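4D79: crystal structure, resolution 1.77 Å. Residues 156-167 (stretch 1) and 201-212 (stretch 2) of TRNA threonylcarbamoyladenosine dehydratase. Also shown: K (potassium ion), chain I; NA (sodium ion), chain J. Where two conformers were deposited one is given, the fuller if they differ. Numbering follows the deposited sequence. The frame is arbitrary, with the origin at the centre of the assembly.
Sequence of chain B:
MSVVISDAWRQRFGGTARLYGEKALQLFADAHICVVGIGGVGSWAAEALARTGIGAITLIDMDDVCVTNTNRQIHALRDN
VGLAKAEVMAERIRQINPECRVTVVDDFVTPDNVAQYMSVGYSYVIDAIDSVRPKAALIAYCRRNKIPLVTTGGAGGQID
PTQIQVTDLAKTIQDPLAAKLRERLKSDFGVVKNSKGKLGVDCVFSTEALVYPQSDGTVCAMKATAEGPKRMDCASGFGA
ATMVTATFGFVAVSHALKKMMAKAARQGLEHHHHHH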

# COMPACT_ATOMS: atom_id res chain seq x y z
N GLY B 156 -5.49 -5.15 -11.84
CA GLY B 156 -6.56 -6.09 -11.58
C GLY B 156 -6.14 -7.51 -11.90
O GLY B 156 -5.15 -7.77 -12.59
N GLY B 157 -6.91 -8.47 -11.37
CA GLY B 157 -6.63 -9.87 -11.62
C GLY B 157 -5.34 -10.37 -11.04
O GLY B 157 -4.75 -11.31 -11.56
N GLN B 158 -4.85 -9.74 -9.96
CA GLN B 158 -3.59 -10.11 -9.36
C GLN B 158 -3.75 -10.11 -7.84
O GLN B 158 -4.45 -9.25 -7.29
CB GLN B 158 -2.48 -9.15 -9.84
CG GLN B 158 -2.16 -9.51 -11.29
CD GLN B 158 -1.40 -8.53 -11.97
OE1 GLN B 158 -0.32 -8.83 -12.45
NE2 GLN B 158 -1.93 -7.31 -12.06
N ILE B 159 -3.12 -11.08 -7.18
CA ILE B 159 -3.24 -11.23 -5.73
C ILE B 159 -1.92 -11.11 -4.98
O ILE B 159 -1.95 -10.99 -3.75
CB ILE B 159 -3.90 -12.57 -5.34
CG1 ILE B 159 -2.99 -13.76 -5.63
CG2 ILE B 159 -5.23 -12.72 -6.07
CD1 ILE B 159 -3.49 -15.09 -5.01
N ASP B 160 -0.77 -11.13 -5.66
CA ASP B 160 0.52 -11.21 -4.98
C ASP B 160 1.34 -9.91 -5.08
O ASP B 160 2.01 -9.67 -6.10
CB ASP B 160 1.31 -12.37 -5.57
CG ASP B 160 2.63 -12.61 -4.85
OD1 ASP B 160 2.99 -11.87 -3.90
OD2 ASP B 160 3.31 -13.57 -5.27
N PRO B 161 1.37 -9.07 -4.03
CA PRO B 161 2.14 -7.81 -4.11
C PRO B 161 3.63 -7.99 -4.24
O PRO B 161 4.31 -7.06 -4.69
CB PRO B 161 1.78 -7.07 -2.80
CG PRO B 161 0.60 -7.82 -2.23
CD PRO B 161 0.67 -9.21 -2.74
N THR B 162 4.19 -9.17 -3.92
CA THR B 162 5.64 -9.30 -3.98
C THR B 162 6.17 -9.52 -5.38
O THR B 162 7.39 -9.57 -5.55
CB THR B 162 6.14 -10.47 -3.10
OG1 THR B 162 5.69 -11.71 -3.68
CG2 THR B 162 5.62 -10.35 -1.72
N GLN B 163 5.32 -9.65 -6.39
CA GLN B 163 5.78 -9.82 -7.76
C GLN B 163 5.73 -8.53 -8.58
O GLN B 163 6.09 -8.55 -9.76
CB GLN B 163 4.96 -10.92 -8.45
CG GLN B 163 5.28 -12.32 -7.94
CD GLN B 163 4.65 -13.41 -8.76
OE1 GLN B 163 4.94 -13.58 -9.95
NE2 GLN B 163 3.76 -14.16 -8.13
N ILE B 164 5.39 -7.40 -7.96
CA ILE B 164 5.34 -6.11 -8.65
C ILE B 164 6.75 -5.59 -8.84
O ILE B 164 7.58 -5.66 -7.94
CB ILE B 164 4.47 -5.13 -7.84
CG1 ILE B 164 3.07 -5.71 -7.67
CG2 ILE B 164 4.48 -3.72 -8.43
CD1 ILE B 164 2.19 -4.99 -6.65
N GLN B 165 7.03 -5.04 -10.01
CA GLN B 165 8.35 -4.53 -10.33
C GLN B 165 8.20 -3.48 -11.43
O GLN B 165 7.10 -3.23 -11.94
CB GLN B 165 9.31 -5.65 -10.70
CG GLN B 165 8.74 -6.68 -11.60
CD GLN B 165 9.60 -7.92 -11.69
OE1 GLN B 165 10.66 -7.90 -12.29
NE2 GLN B 165 9.15 -9.00 -11.05
N VAL B 166 9.32 -2.87 -11.80
CA VAL B 166 9.37 -1.80 -12.79
C VAL B 166 10.27 -2.24 -13.93
O VAL B 166 11.40 -2.67 -13.70
CB VAL B 166 9.90 -0.48 -12.18
CG1 VAL B 166 9.77 0.66 -13.20
CG2 VAL B 166 9.16 -0.13 -10.91
N THR B 167 9.78 -2.10 -15.16
CA THR B 167 10.59 -2.41 -16.33
C THR B 167 10.13 -1.52 -17.49
O THR B 167 9.17 -0.74 -17.40
CB THR B 167 10.48 -3.91 -16.67
OG1 THR B 167 11.54 -4.31 -17.54
CG2 THR B 167 9.17 -4.24 -17.32
N VAL B 201 9.89 3.91 -21.82
CA VAL B 201 8.81 4.25 -20.90
C VAL B 201 8.87 3.27 -19.72
O VAL B 201 8.81 2.05 -19.92
CB VAL B 201 7.42 4.19 -21.57
CG1 VAL B 201 6.33 4.53 -20.57
CG2 VAL B 201 7.31 5.14 -22.80
N ASP B 202 8.93 3.79 -18.50
CA ASP B 202 9.04 2.96 -17.30
C ASP B 202 7.64 2.53 -16.89
O ASP B 202 6.75 3.36 -16.78
CB ASP B 202 9.68 3.67 -16.10
CG ASP B 202 11.12 4.06 -16.32
OD1 ASP B 202 11.77 3.52 -17.23
OD2 ASP B 202 11.63 4.92 -15.53
N CYS B 203 7.47 1.23 -16.61
CA CYS B 203 6.14 0.68 -16.38
C CYS B 203 6.13 -0.24 -15.15
O CYS B 203 6.93 -1.18 -15.07
CB CYS B 203 5.66 -0.11 -17.59
SG CYS B 203 3.93 -0.61 -17.42
N VAL B 204 5.21 0.02 -14.23
CA VAL B 204 4.99 -0.88 -13.10
C VAL B 204 4.06 -2.01 -13.56
O VAL B 204 2.99 -1.77 -14.12
CB VAL B 204 4.36 -0.13 -11.92
CG1 VAL B 204 4.18 -1.11 -10.71
CG2 VAL B 204 5.19 1.11 -11.52
N PHE B 205 4.48 -3.24 -13.33
CA PHE B 205 3.71 -4.42 -13.70
C PHE B 205 4.03 -5.52 -12.70
O PHE B 205 4.82 -5.33 -11.79
CB PHE B 205 4.05 -4.88 -15.14
CG PHE B 205 5.31 -5.67 -15.20
CD1 PHE B 205 6.52 -5.06 -14.97
CD2 PHE B 205 5.29 -7.02 -15.46
CE1 PHE B 205 7.71 -5.80 -14.96
CE2 PHE B 205 6.47 -7.76 -15.47
CZ PHE B 205 7.68 -7.15 -15.21
N SER B 206 3.38 -6.67 -12.87
CA SER B 206 3.65 -7.83 -12.04
C SER B 206 3.89 -9.07 -12.88
O SER B 206 3.25 -9.27 -13.90
CB SER B 206 2.51 -8.04 -11.06
OG SER B 206 2.68 -9.27 -10.41
N THR B 207 4.85 -9.90 -12.45
CA THR B 207 5.12 -11.16 -13.13
C THR B 207 4.07 -12.20 -12.86
O THR B 207 4.11 -13.26 -13.48
CB THR B 207 6.47 -11.75 -12.73
OG1 THR B 207 6.58 -11.79 -11.30
CG2 THR B 207 7.61 -10.89 -13.30
N GLU B 208 3.14 -11.94 -11.94
CA GLU B 208 2.10 -12.90 -11.60
C GLU B 208 1.16 -13.12 -12.79
O GLU B 208 0.75 -12.18 -13.47
CB GLU B 208 1.32 -12.37 -10.39
CG GLU B 208 0.18 -13.25 -9.93
CD GLU B 208 -0.69 -12.58 -8.88
OE1 GLU B 208 -0.33 -11.48 -8.38
OE2 GLU B 208 -1.79 -13.10 -8.62
N ALA B 209 0.78 -14.38 -13.00
CA ALA B 209 -0.19 -14.70 -14.05
C ALA B 209 -1.57 -14.17 -13.65
O ALA B 209 -1.95 -14.22 -12.49
CB ALA B 209 -0.25 -16.21 -14.27
N LEU B 210 -2.33 -13.70 -14.64
CA LEU B 210 -3.63 -13.11 -14.36
C LEU B 210 -4.61 -14.14 -13.84
O LEU B 210 -4.65 -15.29 -14.30
CB LEU B 210 -4.21 -12.46 -15.61
CG LEU B 210 -4.21 -10.94 -15.71
CD1 LEU B 210 -2.82 -10.42 -15.44
CD2 LEU B 210 -4.69 -10.57 -17.09
N VAL B 211 -5.42 -13.67 -12.89
CA VAL B 211 -6.51 -14.42 -12.27
C VAL B 211 -7.79 -13.88 -12.90
O VAL B 211 -8.15 -12.72 -12.66
CB VAL B 211 -6.52 -14.23 -10.75
CG1 VAL B 211 -7.67 -15.02 -10.13
CG2 VAL B 211 -5.18 -14.63 -10.15
N TYR B 212 -8.48 -14.73 -13.66
CA TYR B 212 -9.66 -14.34 -14.41
C TYR B 212 -10.88 -14.25 -13.50
O TYR B 212 -10.84 -14.72 -12.37
CB TYR B 212 -9.89 -15.30 -15.59
CG TYR B 212 -8.96 -14.94 -16.72
CD1 TYR B 212 -7.59 -15.14 -16.62
CD2 TYR B 212 -9.46 -14.36 -17.89
CE1 TYR B 212 -6.73 -14.75 -17.66
CE2 TYR B 212 -8.62 -13.97 -18.92
CZ TYR B 212 -7.27 -14.19 -18.81
OH TYR B 212 -6.44 -13.79 -19.82
K K I . 0.90 -9.69 -14.35
NA NA J . 8.92 -7.99 -4.83
O HOH W 1 0.87 -9.26 -8.56
O HOH W 2 7.19 -6.26 -5.36
O HOH W 3 9.37 -7.64 -7.13
O HOH W 4 0.86 -6.70 -14.50
O HOH W 5 7.88 -7.09 -2.68
O HOH W 6 9.99 -9.62 -3.26

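Glu208 has the largest area covered by the opposing stretch, 103 Å², and its CA-to-CB bond points toward that stretch. With chi1 and chi2 both t, the extended side chain brings its carboxylate to two successive backbone amides. Ile159 N donates to Glu208 OE2 at 2.8 Å with an N-H...O angle of 169°, and Asp160 N donates to Glu208 OE1 at 2.8 Å and 158°; the further approach of Ile159 N to Glu208 OE1, 3.1 Å at 128°, is only a weak bond. Water 1 adds to this site, donating to Glu208 OE1 (2.5 Å from its O) and to Asp160 O (2.7 Å), while accepting from Ser206 OG (2.6 Å).

Phe205, with 80 Å² covered, lies in the antiparallel ladder. Its pairing with Gln165 is reciprocal: Gln165 N to Phe205 O is 2.9 Å at 164°, and Phe205 N to Gln165 O is 3.0 Å at 168°. Its ring shares a sheet face with Gln165 and Thr167, and CE1 lies 3.6 Å from Gln165 CG and 3.2 Å from Thr167 CG2.

Gln158, covered by 77 Å², points sideways at CB, but its end comes nearer. Its OE1 binds potassium at 2.4 Å from K, as does Ser206 O at 2.4 Å from K, so the ion bridges the two stretches.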